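Local coordinates for protein sugar isomerase (Sinorhizobium meliloti, PDB 3QC0) that binds zinc in a TIM barrel of the xylose isomerase-like family and probably isomerises a sugar, at residues A202-C206 with A244-I249. Residues are numbered along the deposited sequence; the frame is centred on the assembly and turned at random.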
loop_
_atom_site.group_PDB
_atom_site.type_symbol
_atom_site.label_atom_id
_atom_site.label_comp_id
_atom_site.label_asym_id
_atom_site.label_seq_id
_atom_site.Cartn_x
_atom_site.Cartn_y
_atom_site.Cartn_z
ATOM N N ALA A 202 -13.741 -11.863 10.686
ATOM C CA ALA A 202 -14.558 -11.311 9.627
ATOM C C ALA A 202 -13.797 -11.390 8.331
ATOM O O ALA A 202 -12.552 -11.419 8.340
ATOM C CB ALA A 202 -14.958 -9.848 9.926
ATOM N N HIS A 203 -14.561 -11.377 7.248
ATOM C CA HIS A 203 -14.047 -11.417 5.871
ATOM C C HIS A 203 -14.837 -10.426 5.062
ATOM O O HIS A 203 -16.066 -10.594 4.898
ATOM C CB HIS A 203 -14.202 -12.835 5.318
ATOM C CG HIS A 203 -13.777 -12.998 3.897
ATOM N ND1 HIS A 203 -14.145 -14.083 3.136
ATOM C CD2 HIS A 203 -12.985 -12.225 3.095
ATOM C CE1 HIS A 203 -13.592 -13.984 1.938
ATOM N NE2 HIS A 203 -12.926 -12.846 1.870
ATOM N N HIS A 204 -14.174 -9.357 4.611
ATOM C CA HIS A 204 -14.825 -8.322 3.832
ATOM C C HIS A 204 -14.442 -8.475 2.374
ATOM O O HIS A 204 -13.249 -8.688 2.046
ATOM C CB HIS A 204 -14.463 -6.900 4.282
ATOM C CG HIS A 204 -14.627 -6.652 5.740
ATOM N ND1 HIS A 204 -14.164 -5.514 6.363
ATOM C CD2 HIS A 204 -15.230 -7.398 6.701
ATOM C CE1 HIS A 204 -14.470 -5.585 7.657
ATOM N NE2 HIS A 204 -15.129 -6.709 7.878
ATOM N N ILE A 205 -15.440 -8.305 1.510
ATOM C CA ILE A 205 -15.269 -8.458 0.073
ATOM C C ILE A 205 -15.684 -7.227 -0.725
ATOM O O ILE A 205 -16.492 -6.426 -0.289
ATOM C CB ILE A 205 -15.982 -9.713 -0.471
ATOM C CG1 ILE A 205 -17.476 -9.671 -0.142
ATOM C CG2 ILE A 205 -15.294 -10.981 0.060
ATOM C CD1 ILE A 205 -18.283 -10.796 -0.907
ATOM N N CYS A 206 -15.056 -7.123 -1.902
ATOM C CA CYS A 206 -15.126 -5.984 -2.829
ATOM C C CYS A 206 -14.024 -6.311 -3.849
ATOM O O CYS A 206 -13.586 -7.453 -3.924
ATOM C CB CYS A 206 -14.905 -4.634 -2.142
ATOM S SG CYS A 206 -13.328 -4.521 -1.306
ATOM N N ALA A 244 -19.962 -15.319 7.184
ATOM C CA ALA A 244 -20.467 -14.657 6.016
ATOM C C ALA A 244 -19.405 -13.732 5.430
ATOM O O ALA A 244 -18.536 -13.210 6.140
ATOM C CB ALA A 244 -21.713 -13.859 6.340
ATOM N N GLN A 245 -19.504 -13.541 4.127
ATOM C CA GLN A 245 -18.651 -12.599 3.434
ATOM C C GLN A 245 -19.398 -11.286 3.419
ATOM O O GLN A 245 -20.559 -11.248 2.986
ATOM C CB GLN A 245 -18.363 -13.083 2.013
ATOM C CG GLN A 245 -17.620 -14.398 1.986
ATOM C CD GLN A 245 -17.408 -14.916 0.570
ATOM O OE1 GLN A 245 -16.849 -14.219 -0.267
ATOM N NE2 GLN A 245 -17.852 -16.127 0.300
ATOM N N GLU A 246 -18.736 -10.228 3.890
ATOM C CA GLU A 246 -19.342 -8.929 4.095
ATOM C C GLU A 246 -18.951 -7.963 2.976
ATOM O O GLU A 246 -17.753 -7.623 2.837
ATOM C CB GLU A 246 -18.884 -8.407 5.463
ATOM C CG GLU A 246 -19.402 -7.024 5.820
ATOM C CD GLU A 246 -18.777 -6.510 7.079
ATOM O OE1 GLU A 246 -18.809 -7.239 8.099
ATOM O OE2 GLU A 246 -18.248 -5.385 7.058
ATOM N N VAL A 247 -19.910 -7.572 2.154
ATOM C CA VAL A 247 -19.684 -6.659 1.050
ATOM C C VAL A 247 -19.534 -5.229 1.512
ATOM O O VAL A 247 -20.441 -4.615 2.044
ATOM C CB VAL A 247 -20.781 -6.709 0.013
ATOM C CG1 VAL A 247 -20.512 -5.683 -1.103
ATOM C CG2 VAL A 247 -20.938 -8.169 -0.487
ATOM N N GLU A 248 -18.341 -4.696 1.302
ATOM C CA GLU A 248 -18.017 -3.352 1.745
ATOM C C GLU A 248 -17.410 -2.597 0.575
ATOM O O GLU A 248 -16.246 -2.762 0.218
ATOM C CB GLU A 248 -17.055 -3.382 2.942
ATOM C CG GLU A 248 -16.745 -2.007 3.488
ATOM C CD GLU A 248 -15.786 -2.043 4.628
ATOM O OE1 GLU A 248 -14.957 -2.941 4.652
ATOM O OE2 GLU A 248 -15.907 -1.192 5.529
ATOM N N ILE A 249 -18.246 -1.798 -0.070
ATOM C CA ILE A 249 -17.892 -1.025 -1.250
ATOM C C ILE A 249 -18.096 0.468 -0.991
ATOM O O ILE A 249 -19.185 0.899 -0.627
ATOM C CB ILE A 249 -18.735 -1.443 -2.487
ATOM C CG1 ILE A 249 -18.475 -2.913 -2.816
ATOM C CG2 ILE A 249 -18.403 -0.534 -3.699
ATOM C CD1 ILE A 249 -19.436 -3.580 -3.825
HETATM O O HOH W 1 -17.365 -11.520 7.972
HETATM O O HOH W 2 -16.949 -7.083 10.085
#
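His204 and Glu248 reach the same zinc ion from the neighbouring segments 202-206 and 244-249, His204 through ND1 and Glu248 through OE1. These two ligand atoms, His204 ND1 and Glu248 OE1, lie 3.2 Å apart, with the carboxylate turned 80° to the imidazole plane; Glu142 and Asp177 complete the site.

Backbone hydrogen bonds alternate between the two segments: Glu246 N to His203 O (2.9 Å), Ile205 N to Glu246 O (2.8 Å) and Glu248 N to Ile205 O (3.0 Å), all nearly straight at hydrogen. Where the chains splay, a water bridges His203 N and Ala244 O.

On the zinc side, Glu246 lays its carboxylate over one imidazole face, OE2 standing 3.5 Å from His204 NE2. Its CG is anti to the backbone N (chi1 178°), which runs the extended side chain alongside the ring. A second water accepts from His204 NE2 and donates to Glu246 OE1, which, with the zinc at ND1, helps fix the ring's rotation, while Thr62 and Asn10 hold the carboxylate. A leucine in place of His204 would probably cost the zinc a ligand and leave this water without its donor.

On the other side, Ile205 CD1 packs on Val247 CG2 (3.8 Å), and the Gln245 amide runs beside the His203 ring, their planes only 8° apart; His203 ND1 is hydrogen-bonded to Arg233.

Strands 200-205 and 245-247, joined through helix 229-238, form a beta-alpha-beta unit of the TIM barrel, with the metal site at the C-terminal ends of its strands.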